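Local atomic coordinates of DNA-damage inducible protein DDI1-like protein (Leishmania major, PDB entry 5YQ8), a protein that probably works as an aspartic protease of the DDI1 family, this chain being its retroviral protease-like (retropepsin) domain. Residues A[32-35]-A[36-40]; A[43-46]-A[47-50]; A[92-95]-A[96-100]; A[103-107]-A[108-112]; A[120-123]-A[124-127]. All coordinates share one frame; numbering follows the deposited sequence.

Interaction 1 of 5, residues A[32-35]-A[36-40]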
loop_
_atom_site.group_PDB
_atom_site.type_symbol
_atom_site.label_atom_id
_atom_site.label_comp_id
_atom_site.label_asym_id
_atom_site.label_seq_id
_atom_site.Cartn_x
_atom_site.Cartn_y
_atom_site.Cartn_z
ATOM N N LYS A 32 -10.854 16.490 -5.774
ATOM C CA LYS A 32 -11.388 17.547 -6.650
ATOM C C LYS A 32 -10.545 18.806 -6.615
ATOM O O LYS A 32 -10.316 19.437 -7.659
ATOM C CB LYS A 32 -12.829 17.909 -6.277
ATOM C CG LYS A 32 -13.426 19.027 -7.141
ATOM C CD LYS A 32 -14.929 19.161 -6.979
ATOM C CE LYS A 32 -15.478 20.344 -7.773
ATOM N NZ LYS A 32 -16.982 20.211 -7.865
ATOM N N ARG A 33 -10.045 19.120 -5.418
ATOM C CA ARG A 33 -9.334 20.348 -5.166
ATOM C C ARG A 33 -8.080 20.343 -5.968
ATOM O O ARG A 33 -7.704 21.409 -6.499
ATOM C CB ARG A 33 -9.001 20.508 -3.661
ATOM C CG ARG A 33 -8.286 21.830 -3.312
ATOM C CD ARG A 33 -8.219 22.050 -1.792
ATOM N NE ARG A 33 -8.245 20.751 -1.096
ATOM C CZ ARG A 33 -7.181 20.016 -0.776
ATOM N NH1 ARG A 33 -5.942 20.459 -1.036
ATOM N NH2 ARG A 33 -7.347 18.823 -0.152
ATOM N N THR A 34 -7.408 19.184 -6.046
ATOM C CA THR A 34 -6.111 19.097 -6.754
ATOM C C THR A 34 -6.283 19.243 -8.259
ATOM O O THR A 34 -5.566 20.027 -8.917
ATOM C CB THR A 34 -5.418 17.806 -6.440
ATOM O OG1 THR A 34 -5.039 17.877 -5.071
ATOM C CG2 THR A 34 -4.119 17.654 -7.293
ATOM N N ALA A 35 -7.226 18.509 -8.808
ATOM C CA ALA A 35 -7.483 18.578 -10.238
ATOM C C ALA A 35 -7.944 19.981 -10.607
ATOM O O ALA A 35 -7.571 20.496 -11.642
ATOM C CB ALA A 35 -8.490 17.525 -10.641
ATOM N N GLU A 36 -8.772 20.594 -9.772
ATOM C CA GLU A 36 -9.066 22.019 -9.939
ATOM C C GLU A 36 -7.779 22.855 -9.848
ATOM O O GLU A 36 -7.518 23.793 -10.631
ATOM C CB GLU A 36 -10.097 22.498 -8.898
ATOM C CG GLU A 36 -11.571 22.210 -9.266
ATOM C CD GLU A 36 -12.588 22.539 -8.153
ATOM O OE1 GLU A 36 -12.338 22.210 -6.972
ATOM O OE2 GLU A 36 -13.636 23.141 -8.456
ATOM N N ARG A 37 -6.928 22.511 -8.911
ATOM C CA ARG A 37 -5.668 23.260 -8.748
ATOM C C ARG A 37 -4.689 23.039 -9.903
ATOM O O ARG A 37 -3.842 23.872 -10.144
ATOM C CB ARG A 37 -5.065 22.923 -7.390
ATOM C CG ARG A 37 -3.761 23.613 -7.016
ATOM C CD ARG A 37 -3.520 23.389 -5.517
ATOM N NE ARG A 37 -3.468 21.977 -5.138
ATOM C CZ ARG A 37 -2.402 21.179 -5.266
ATOM N NH1 ARG A 37 -1.219 21.618 -5.699
ATOM N NH2 ARG A 37 -2.513 19.940 -4.915
ATOM N N CYS A 38 -4.832 21.923 -10.596
ATOM C CA CYS A 38 -4.019 21.550 -11.725
ATOM C C CYS A 38 -4.736 21.821 -13.061
ATOM O O CYS A 38 -4.207 21.523 -14.127
ATOM C CB CYS A 38 -3.652 20.034 -11.605
ATOM S SG CYS A 38 -2.507 19.681 -10.225
ATOM N N GLY A 39 -5.945 22.365 -13.013
ATOM C CA GLY A 39 -6.669 22.709 -14.224
ATOM C C GLY A 39 -7.171 21.489 -15.017
ATOM O O GLY A 39 -7.167 21.526 -16.218
ATOM N N LEU A 40 -7.621 20.442 -14.331
ATOM C CA LEU A 40 -7.974 19.154 -14.912
ATOM C C LEU A 40 -9.463 18.849 -14.931
ATOM O O LEU A 40 -9.865 17.749 -15.316
ATOM C CB LEU A 40 -7.285 18.038 -14.105
ATOM C CG LEU A 40 -5.782 18.084 -13.959
ATOM C CD1 LEU A 40 -5.325 16.914 -13.134
ATOM C CD2 LEU A 40 -5.152 18.051 -15.352
#
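Arg37 folds back over Arg33 and Thr34 in the last turn of helix 32-37, which ends in a Schellman motif at Gly39. From the start of the side chain, Arg37 CB sits 3.2 Å from Arg33 O and almost as near Thr34 O, resting on the carbonyls of the preceding turn. Beyond CD the chain bends (chi3 58°), which brings NH2 of the guanidinium to Thr34. There NH2 donates to Thr34 OG1 over 3.3 Å, the hydroxyl lying near the guanidinium plane but tilted from it, while Thr34 CG2 is 3.7 Å from the same NH2. The group is held from other directions as well: NH2 forms a salt bridge with Asp89 and NH1 bonds to Leu16 O, and Thr34 OG1 is also paired with Asn31. This fastens the short helix to strand 15-21 and the loop before strand 90-92. On the solvent side Glu36 crosses the aliphatic chain of Lys32, with OE1 3.4 Å from Lys32 CG; the charged ends stay too far apart for a salt bridge. Glu36 N keeps the regular helical bond to Lys32 O. After Arg37 the helix unwinds: Gly39 takes positive phi (71°), and Leu40 N reaches back to Ala35 O at 2.7 Å in a nearly straight bond. That wrap lays Leu40 CB 3.7 Å from Ala35 CB, on the buried side with Met30. One turn round, Cys38 SG stands 3.9 Å from Thr34 CG2.

Interaction 2 of 5, residues A[43-46]-A[47-50]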
loop_
_atom_site.group_PDB
_atom_site.type_symbol
_atom_site.label_atom_id
_atom_site.label_comp_id
_atom_site.label_asym_id
_atom_site.label_seq_id
_atom_site.Cartn_x
_atom_site.Cartn_y
_atom_site.Cartn_z
ATOM N N LEU A 43 -10.937 17.925 -18.304
ATOM C CA LEU A 43 -10.584 16.551 -18.671
ATOM C C LEU A 43 -11.398 15.487 -17.938
ATOM O O LEU A 43 -11.315 14.315 -18.305
ATOM C CB LEU A 43 -9.084 16.330 -18.402
ATOM C CG LEU A 43 -8.087 17.057 -19.309
ATOM C CD1 LEU A 43 -6.662 16.638 -18.977
ATOM C CD2 LEU A 43 -8.400 16.711 -20.762
ATOM N N VAL A 44 -12.146 15.878 -16.904
ATOM C CA VAL A 44 -12.879 14.924 -16.117
ATOM C C VAL A 44 -14.086 14.440 -16.901
ATOM O O VAL A 44 -15.014 15.219 -17.148
ATOM C CB VAL A 44 -13.282 15.489 -14.744
ATOM C CG1 VAL A 44 -14.178 14.487 -13.985
ATOM C CG2 VAL A 44 -12.011 15.812 -13.961
ATOM N N ASP A 45 -14.074 13.155 -17.282
ATOM C CA ASP A 45 -15.204 12.562 -17.958
ATOM C C ASP A 45 -16.233 12.252 -16.904
ATOM O O ASP A 45 -15.952 11.517 -15.986
ATOM C CB ASP A 45 -14.784 11.305 -18.731
ATOM C CG ASP A 45 -15.976 10.541 -19.336
ATOM O OD1 ASP A 45 -17.138 11.011 -19.200
ATOM O OD2 ASP A 45 -15.750 9.437 -19.901
ATOM N N VAL A 46 -17.449 12.749 -17.061
ATOM C CA VAL A 46 -18.446 12.680 -15.972
ATOM C C VAL A 46 -19.478 11.604 -16.280
ATOM O O VAL A 46 -20.573 11.665 -15.781
ATOM C CB VAL A 46 -19.198 14.023 -15.766
ATOM C CG1 VAL A 46 -18.331 15.063 -15.104
ATOM C CG2 VAL A 46 -19.674 14.562 -17.106
ATOM N N ARG A 47 -19.125 10.600 -17.086
ATOM C CA ARG A 47 -20.082 9.564 -17.465
ATOM C C ARG A 47 -20.207 8.497 -16.419
ATOM O O ARG A 47 -21.171 7.774 -16.387
ATOM C CB ARG A 47 -19.708 8.936 -18.799
ATOM C CG ARG A 47 -19.896 9.889 -19.969
ATOM C CD ARG A 47 -19.642 9.159 -21.263
ATOM N NE ARG A 47 -18.282 8.677 -21.360
ATOM C CZ ARG A 47 -17.793 7.931 -22.353
ATOM N NH1 ARG A 47 -18.570 7.510 -23.366
ATOM N NH2 ARG A 47 -16.504 7.556 -22.306
ATOM N N MET A 48 -19.221 8.395 -15.559
ATOM C CA MET A 48 -19.165 7.351 -14.548
ATOM C C MET A 48 -19.352 7.950 -13.132
ATOM O O MET A 48 -18.815 7.388 -12.184
ATOM C CB MET A 48 -17.799 6.644 -14.681
ATOM C CG MET A 48 -16.569 7.590 -14.789
ATOM S SD MET A 48 -16.323 8.304 -16.453
ATOM C CE MET A 48 -16.138 6.864 -17.512
ATOM N N ARG A 49 -20.046 9.093 -12.988
ATOM C CA ARG A 49 -20.299 9.688 -11.643
ATOM C C ARG A 49 -21.260 8.847 -10.851
ATOM O O ARG A 49 -22.183 8.266 -11.411
ATOM C CB ARG A 49 -20.837 11.127 -11.697
ATOM C CG ARG A 49 -22.052 11.360 -12.615
ATOM C CD ARG A 49 -22.337 12.827 -12.894
ATOM N NE ARG A 49 -23.220 12.981 -14.045
ATOM C CZ ARG A 49 -23.536 14.136 -14.600
ATOM N NH1 ARG A 49 -23.112 15.290 -14.098
ATOM N NH2 ARG A 49 -24.323 14.143 -15.656
ATOM N N GLY A 50 -21.055 8.801 -9.544
ATOM C CA GLY A 50 -21.898 8.001 -8.627
ATOM C C GLY A 50 -21.589 6.510 -8.533
ATOM O O GLY A 50 -22.158 5.822 -7.704
#
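Asp45 and Arg47 sit where the chain changes from an extended course to a bend: Asp45 is extended, Val46 to Met48 turn with negative phi, and Arg49 straightens again. The bend is an Asx turn, with Asp45 OD1 accepting from Arg47 N at 2.9 Å. It lies in the long loop between helix 32-37 and strand 62-71, probably the part that leads into the flap, as in other retropepsins. The backbone N meets OD1 from well above the carboxylate plane, while the arginine side chain comes to OD2 on the syn side, closer to that plane. Arg47 bends at chi3 (-63°) and brings its guanidinium round side-on, nearly coplanar with the carboxylate. NE lies 3.0 Å from Asp45 OD2 and uses the syn lone pair, and NH2 reaches the same oxygen from 3.1 Å, so one oxygen takes both donors at the edge of the guanidinium. His65 of strand 62-71 adds a further hydrogen bond to OD2, tying this surface turn to the sheet; the carboxylate is therefore probably kept ionised. Met48 crosses Asp45 at about a right angle. Bends at chi2 and chi3 curl its thioether back to Asp45, with SD 3.3 Å from Asp45 O and CE 3.5 Å from Asp45 OD2, and the side chain also packs on Arg63 and His65. Farther along, the extended Arg49 passes beside the Val46 carbonyl. NE is 3.4 Å from Val46 O, too badly angled for a hydrogen bond, and Val46 CB lies 4.2 Å above one face of the Arg49 guanidinium, toward its rim.

Interaction 3 of 5, residues A[92-95]-A[96-100]; sequences IGLD and QLKRH
Leu97 N donates to Gly93 O at 3.0 Å, almost in line with the carbonyl, and the bonds from Lys98 N to Leu94 O and Arg99 N to Asp95 O continue the helix that opens with Gly93 at its N-cap. On the inner side Leu97 meets Ile92 at about a right angle: Leu97 CG lies 4.0 Å from Ile92 CG2, and Leu97 CB and CG rest against Gly93 O. Leu94 CD1 reaches only to 4.5 Å from Leu97 CD1. Lys98 lays its first carbons on the carbonyl of Leu94, with CG 3.2 Å from Leu94 O, before its chain runs out to NZ, which bonds to Thr4 O of the second subunit. Asp95 turns its carboxylate back toward the helix start, where OD2 takes the backbone N of Ser28. At the other end Gln96, bent at chi2 (-69°), offers OE1 in the plane of the His100 ring for a weak bond from NE2 at 2.8 Å. Arg99 CG stands 3.5 Å above that ring, over its centre. As in other retropepsins, this helix follows the strand that ends near the catalytic aspartate, probably Asp22. Ser28 OG also bonds to Gly93 N, so a hydroxyl and a carboxylate bond together join the helix start to the chain beyond Asp22, while apolar carbons and one lysine join its flank to the other subunit.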
loop_
_atom_site.group_PDB
_atom_site.type_symbol
_atom_site.label_atom_id
_atom_site.label_comp_id
_atom_site.label_asym_id
_atom_site.label_seq_id
_atom_site.Cartn_x
_atom_site.Cartn_y
_atom_site.Cartn_z
ATOM N N ILE A 92 -1.153 7.223 -5.733
ATOM C CA ILE A 92 -0.613 6.308 -6.690
ATOM C C ILE A 92 -1.013 4.884 -6.266
ATOM O O ILE A 92 -0.481 4.344 -5.313
ATOM C CB ILE A 92 0.881 6.456 -6.765
ATOM C CG1 ILE A 92 1.219 7.844 -7.269
ATOM C CG2 ILE A 92 1.479 5.440 -7.750
ATOM C CD1 ILE A 92 2.698 8.058 -7.432
ATOM N N GLY A 93 -1.978 4.282 -6.947
ATOM C CA GLY A 93 -2.381 2.906 -6.611
ATOM C C GLY A 93 -1.598 1.845 -7.363
ATOM O O GLY A 93 -0.703 2.105 -8.196
ATOM N N LEU A 94 -1.992 0.621 -7.096
ATOM C CA LEU A 94 -1.456 -0.556 -7.760
ATOM C C LEU A 94 -1.712 -0.601 -9.282
ATOM O O LEU A 94 -0.946 -1.161 -9.992
ATOM C CB LEU A 94 -2.038 -1.791 -7.057
ATOM C CG LEU A 94 -1.243 -3.097 -7.146
ATOM C CD1 LEU A 94 0.182 -2.850 -6.695
ATOM C CD2 LEU A 94 -1.928 -4.178 -6.350
ATOM N N ASP A 95 -2.758 -0.004 -9.804
ATOM C CA ASP A 95 -2.872 0.149 -11.248
ATOM C C ASP A 95 -1.667 0.847 -11.917
ATOM O O ASP A 95 -1.092 0.348 -12.905
ATOM C CB ASP A 95 -4.158 0.924 -11.593
ATOM C CG ASP A 95 -4.544 1.991 -10.525
ATOM O OD1 ASP A 95 -4.004 1.946 -9.354
ATOM O OD2 ASP A 95 -5.441 2.813 -10.846
ATOM N N GLN A 96 -1.312 2.032 -11.438
ATOM C CA GLN A 96 -0.222 2.820 -12.040
ATOM C C GLN A 96 1.158 2.306 -11.620
ATOM O O GLN A 96 2.075 2.312 -12.379
ATOM C CB GLN A 96 -0.372 4.317 -11.697
ATOM C CG GLN A 96 -1.647 4.973 -12.240
ATOM C CD GLN A 96 -1.653 5.091 -13.720
ATOM O OE1 GLN A 96 -0.603 5.320 -14.314
ATOM N NE2 GLN A 96 -2.815 4.961 -14.330
ATOM N N LEU A 97 1.294 1.802 -10.399
ATOM C CA LEU A 97 2.518 1.089 -9.999
ATOM C C LEU A 97 2.825 -0.073 -10.920
ATOM O O LEU A 97 3.964 -0.266 -11.303
ATOM C CB LEU A 97 2.409 0.591 -8.571
ATOM C CG LEU A 97 2.613 1.619 -7.443
ATOM C CD1 LEU A 97 2.329 1.038 -6.097
ATOM C CD2 LEU A 97 4.032 2.163 -7.498
ATOM N N LYS A 98 1.801 -0.825 -11.281
ATOM C CA LYS A 98 1.892 -1.870 -12.284
ATOM C C LYS A 98 1.924 -1.401 -13.723
ATOM O O LYS A 98 2.721 -1.848 -14.497
ATOM C CB LYS A 98 0.754 -2.886 -12.103
ATOM C CG LYS A 98 0.828 -3.677 -10.816
ATOM C CD LYS A 98 0.132 -5.003 -11.067
ATOM C CE LYS A 98 0.689 -6.112 -10.245
ATOM N NZ LYS A 98 -0.308 -7.168 -10.296
ATOM N N ARG A 99 1.142 -0.424 -14.086
ATOM C CA ARG A 99 1.154 0.056 -15.468
ATOM C C ARG A 99 2.525 0.582 -15.934
ATOM O O ARG A 99 2.923 0.436 -17.081
ATOM C CB ARG A 99 0.076 1.153 -15.589
ATOM C CG ARG A 99 0.220 2.069 -16.772
ATOM C CD ARG A 99 0.031 1.275 -18.058
ATOM N NE ARG A 99 0.291 2.208 -19.117
ATOM C CZ ARG A 99 1.476 2.451 -19.644
ATOM N NH1 ARG A 99 2.552 1.782 -19.263
ATOM N NH2 ARG A 99 1.594 3.410 -20.533
ATOM N N HIS A 100 3.229 1.221 -15.033
ATOM C CA HIS A 100 4.546 1.767 -15.330
ATOM C C HIS A 100 5.701 0.972 -14.703
ATOM O O HIS A 100 6.852 1.432 -14.703
ATOM C CB HIS A 100 4.603 3.246 -14.899
ATOM C CG HIS A 100 3.508 4.061 -15.476
ATOM N ND1 HIS A 100 3.475 4.426 -16.801
ATOM C CD2 HIS A 100 2.375 4.536 -14.923
ATOM C CE1 HIS A 100 2.378 5.120 -17.030
ATOM N NE2 HIS A 100 1.676 5.182 -15.909
#

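Interaction 4 of 5, residues A[103-107]-A[108-112]; sequences MIDLK and HNCLT
His108 and Asp105 meet across the turn: ND1 donates to Asp105 OD2 at 2.9 Å in a fairly straight bond (158°). The oxygen lies in the plane of the imidazole, but the ring nitrogen stands above the carboxylate plane; the two flat groups are turned 82° apart. Asp105 comes into place with CG anti to its backbone N (chi1 -168°), which brings the carboxylate to Lys107 N and the His108 ring. Its other oxygen, OD1, accepts from Lys107 N at 3.1 Å, closing an Asx turn, so each oxygen has its own donor and the carboxylate is fixed in rotation. The negative group would probably favour a protonated His108. Lys107 runs alongside the imidazole and lies over one face of it, its CG 4.1 Å from the ring centroid in a CH-pi contact. Strands 103-105 and 110-113 form a beta hairpin, and Asn109 and Cys110 together oppose Asp105 in a G1 beta bulge, Asn109 having positive phi. Asp105 and Cys110 make a hydrogen-bonded pair, and Cys110 SG lies 3.9 Å from Asp105 CB on the face that also carries Met103 and Thr112. Met103, likewise in a hydrogen-bonded pair, sets its CB 3.8 Å from Thr112 CB, and its extended chain leads away and packs on Lys107 of the second subunit. On the reverse face Ile104 and Leu111 lie side by side, with Ile104 CG1 4.0 Å from Leu111 CD1. Residues 103-105 pair antiparallel with a strand of the second subunit, where Ile104 packs on its counterpart, Ile104 of that chain.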
loop_
_atom_site.group_PDB
_atom_site.type_symbol
_atom_site.label_atom_id
_atom_site.label_comp_id
_atom_site.label_asym_id
_atom_site.label_seq_id
_atom_site.Cartn_x
_atom_site.Cartn_y
_atom_site.Cartn_z
ATOM N N MET A 103 9.003 0.384 -8.991
ATOM C CA MET A 103 9.676 -0.347 -7.969
ATOM C C MET A 103 9.632 0.516 -6.720
ATOM O O MET A 103 10.064 1.683 -6.721
ATOM C CB MET A 103 11.104 -0.689 -8.398
ATOM C CG MET A 103 11.246 -1.595 -9.664
ATOM S SD MET A 103 12.850 -1.589 -10.550
ATOM C CE MET A 103 12.464 -2.354 -12.118
ATOM N N ILE A 104 9.145 -0.084 -5.628
ATOM C CA ILE A 104 9.012 0.587 -4.347
ATOM C C ILE A 104 10.126 0.024 -3.504
ATOM O O ILE A 104 9.992 -1.058 -2.874
ATOM C CB ILE A 104 7.655 0.348 -3.703
ATOM C CG1 ILE A 104 6.519 0.783 -4.644
ATOM C CG2 ILE A 104 7.482 1.116 -2.392
ATOM C CD1 ILE A 104 5.186 0.107 -4.287
ATOM N N ASP A 105 11.249 0.740 -3.551
ATOM C CA ASP A 105 12.500 0.292 -2.955
ATOM C C ASP A 105 12.657 0.902 -1.561
ATOM O O ASP A 105 13.033 2.035 -1.433
ATOM C CB ASP A 105 13.665 0.654 -3.869
ATOM C CG ASP A 105 14.951 -0.015 -3.466
ATOM O OD1 ASP A 105 15.024 -0.609 -2.366
ATOM O OD2 ASP A 105 15.925 0.048 -4.256
ATOM N N LEU A 106 12.364 0.110 -0.532
ATOM C CA LEU A 106 12.475 0.523 0.865
ATOM C C LEU A 106 13.786 0.129 1.498
ATOM O O LEU A 106 13.917 0.134 2.731
ATOM C CB LEU A 106 11.365 -0.071 1.721
ATOM C CG LEU A 106 9.991 0.308 1.255
ATOM C CD1 LEU A 106 8.993 -0.799 1.615
ATOM C CD2 LEU A 106 9.624 1.660 1.799
ATOM N N LYS A 107 14.745 -0.230 0.675
ATOM C CA LYS A 107 16.102 -0.356 1.150
ATOM C C LYS A 107 16.801 1.000 0.989
ATOM O O LYS A 107 17.415 1.476 1.917
ATOM C CB LYS A 107 16.778 -1.474 0.379
ATOM C CG LYS A 107 18.229 -1.682 0.723
ATOM C CD LYS A 107 18.779 -2.859 -0.075
ATOM C CE LYS A 107 20.314 -2.958 -0.012
ATOM N NZ LYS A 107 20.763 -4.399 -0.096
ATOM N N HIS A 108 16.752 1.591 -0.191
ATOM C CA HIS A 108 17.353 2.900 -0.421
ATOM C C HIS A 108 16.305 4.015 -0.435
ATOM O O HIS A 108 16.622 5.131 -0.812
ATOM C CB HIS A 108 18.142 2.956 -1.721
ATOM C CG HIS A 108 18.897 1.700 -2.055
ATOM N ND1 HIS A 108 18.376 0.700 -2.883
ATOM C CD2 HIS A 108 20.172 1.330 -1.772
ATOM C CE1 HIS A 108 19.284 -0.251 -3.032
ATOM N NE2 HIS A 108 20.388 0.115 -2.387
ATOM N N ASN A 109 15.069 3.707 -0.033
ATOM C CA ASN A 109 14.021 4.707 0.267
ATOM C C ASN A 109 13.685 5.592 -0.970
ATOM O O ASN A 109 13.788 6.774 -0.921
ATOM C CB ASN A 109 14.455 5.544 1.479
ATOM C CG ASN A 109 13.376 6.516 1.941
ATOM O OD1 ASN A 109 12.207 6.139 2.141
ATOM N ND2 ASN A 109 13.769 7.802 2.105
ATOM N N CYS A 110 13.311 4.959 -2.083
ATOM C CA CYS A 110 13.098 5.632 -3.382
ATOM C C CYS A 110 12.108 4.870 -4.228
ATOM O O CYS A 110 11.885 3.655 -4.042
ATOM C CB CYS A 110 14.383 5.739 -4.161
ATOM S SG CYS A 110 15.027 4.198 -4.883
ATOM N N LEU A 111 11.533 5.591 -5.172
ATOM C CA LEU A 111 10.589 5.056 -6.128
ATOM C C LEU A 111 11.245 5.034 -7.454
ATOM O O LEU A 111 11.585 6.106 -7.984
ATOM C CB LEU A 111 9.357 5.903 -6.217
ATOM C CG LEU A 111 8.224 5.397 -7.127
ATOM C CD1 LEU A 111 7.588 4.112 -6.600
ATOM C CD2 LEU A 111 7.154 6.492 -7.270
ATOM N N THR A 112 11.458 3.826 -7.950
ATOM C CA THR A 112 12.214 3.649 -9.160
ATOM C C THR A 112 11.279 3.401 -10.352
ATOM O O THR A 112 10.449 2.542 -10.341
ATOM C CB THR A 112 13.176 2.452 -9.049
ATOM O OG1 THR A 112 13.927 2.534 -7.848
ATOM C CG2 THR A 112 14.053 2.386 -10.179
#

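Interaction 5 of 5, residues A[120-123]-A[124-127]; sequences FLPE and NDLP
Two carboxylates are the flat groups that meet neighbours here. That of Asp125 sets OD2 against the CG-CD bond of the puckered Pro122, 3.4 Å from Pro122 CG and equally near Pro122 CD. The other, that of Glu123, belongs to a side chain that crosses Leu126 at about a right angle. A bend at chi2 (44°) brings its oxygens to Leu126 CD1, with OE2 4.0 Å from that methyl, and the same oxygen is bonded to Thr4 OG1. The other methyl of Leu126, CD2, is 3.7 Å from Leu121 CB and also touches Leu121 CD1. These apolar atoms face strand 7-12, where both leucines pack on Tyr7. Behind the side chains Asp125 N donates to Pro122 O at 2.9 Å from well above the carbonyl plane, and Leu126 N makes a weak, long bond to Glu123 O at 3.4 Å. With helical backbone angles at 123-126, the two bonds give overlapping beta turns of type I geometry, a single helix-like turn after strand 116-119 that sets Leu121 and Leu126 against strand 7-12.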
loop_
_atom_site.group_PDB
_atom_site.type_symbol
_atom_site.label_atom_id
_atom_site.label_comp_id
_atom_site.label_asym_id
_atom_site.label_seq_id
_atom_site.Cartn_x
_atom_site.Cartn_y
_atom_site.Cartn_z
ATOM N N PHE A 120 11.530 9.085 -1.367
ATOM C CA PHE A 120 10.342 9.341 -0.587
ATOM C C PHE A 120 10.633 10.525 0.261
ATOM O O PHE A 120 11.785 10.692 0.807
ATOM C CB PHE A 120 9.954 8.133 0.273
ATOM C CG PHE A 120 9.559 6.931 -0.560
ATOM C CD1 PHE A 120 8.517 7.013 -1.486
ATOM C CD2 PHE A 120 10.274 5.733 -0.473
ATOM C CE1 PHE A 120 8.208 5.916 -2.316
ATOM C CE2 PHE A 120 9.947 4.646 -1.295
ATOM C CZ PHE A 120 8.910 4.740 -2.218
ATOM N N LEU A 121 9.592 11.333 0.400
ATOM C CA LEU A 121 9.704 12.536 1.139
ATOM C C LEU A 121 9.942 12.217 2.603
ATOM O O LEU A 121 9.343 11.259 3.137
ATOM C CB LEU A 121 8.442 13.379 1.025
ATOM C CG LEU A 121 8.051 13.907 -0.348
ATOM C CD1 LEU A 121 6.630 14.382 -0.274
ATOM C CD2 LEU A 121 8.954 15.049 -0.777
ATOM N N PRO A 122 10.789 13.039 3.267
ATOM C CA PRO A 122 11.011 12.868 4.696
ATOM C C PRO A 122 9.813 13.275 5.479
ATOM O O PRO A 122 8.999 13.992 4.984
ATOM C CB PRO A 122 12.190 13.782 4.980
ATOM C CG PRO A 122 12.249 14.675 3.839
ATOM C CD PRO A 122 11.795 13.926 2.678
ATOM N N GLU A 123 9.697 12.789 6.699
ATOM C CA GLU A 123 8.500 13.062 7.528
ATOM C C GLU A 123 8.290 14.535 7.669
ATOM O O GLU A 123 7.139 14.996 7.666
ATOM C CB GLU A 123 8.653 12.469 8.954
ATOM C CG GLU A 123 7.415 12.542 9.894
ATOM C CD GLU A 123 6.094 12.161 9.219
ATOM O OE1 GLU A 123 5.164 13.029 9.168
ATOM O OE2 GLU A 123 5.972 11.017 8.710
ATOM N N ASN A 124 9.372 15.305 7.845
ATOM C CA ASN A 124 9.161 16.739 8.070
ATOM C C ASN A 124 8.763 17.490 6.795
ATOM O O ASN A 124 8.416 18.662 6.912
ATOM C CB ASN A 124 10.367 17.409 8.757
ATOM C CG ASN A 124 10.579 16.922 10.209
ATOM O OD1 ASN A 124 9.635 16.833 10.987
ATOM N ND2 ASN A 124 11.801 16.608 10.561
ATOM N N ASP A 125 8.782 16.828 5.611
ATOM C CA ASP A 125 8.259 17.441 4.366
ATOM C C ASP A 125 6.745 17.292 4.126
ATOM O O ASP A 125 6.226 18.102 3.407
ATOM C CB ASP A 125 8.971 16.940 3.098
ATOM C CG ASP A 125 10.232 17.698 2.780
ATOM O OD1 ASP A 125 10.496 18.736 3.336
ATOM O OD2 ASP A 125 11.061 17.223 1.991
ATOM N N LEU A 126 6.050 16.321 4.739
ATOM C CA LEU A 126 4.683 15.976 4.378
ATOM C C LEU A 126 3.644 17.126 4.604
ATOM O O LEU A 126 3.011 17.552 3.648
ATOM C CB LEU A 126 4.262 14.631 5.000
ATOM C CG LEU A 126 5.122 13.384 4.662
ATOM C CD1 LEU A 126 4.484 12.077 5.160
ATOM C CD2 LEU A 126 5.404 13.167 3.194
ATOM N N PRO A 127 3.490 17.663 5.837
ATOM C CA PRO A 127 2.384 18.615 6.038
ATOM C C PRO A 127 2.681 20.064 5.752
ATOM O O PRO A 127 2.296 20.877 6.537
ATOM C CB PRO A 127 2.060 18.425 7.496
ATOM C CG PRO A 127 3.360 18.033 8.110
ATOM C CD PRO A 127 4.141 17.300 7.096
#

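Each contact is local, along a helix or round a turn, and the five follow one another along the chain without nesting or crossing. Interaction 1 ends the helix after strand 29-31, and the chain runs almost directly into interaction 2, in the loop before strand 62-71. After the two long strands the chain returns to the middle of the mixed sheet, and interaction 3 spans helix 94-99. Interaction 4 follows and touches it through Leu97 on Ile104; both also meet the second subunit. Interaction 5 leaves the last hairpin strand, and Phe120 packs back on Ile104 and Cys110. Interactions 1 and 2 thus lie at one end of the domain, with interaction 4 across its centre.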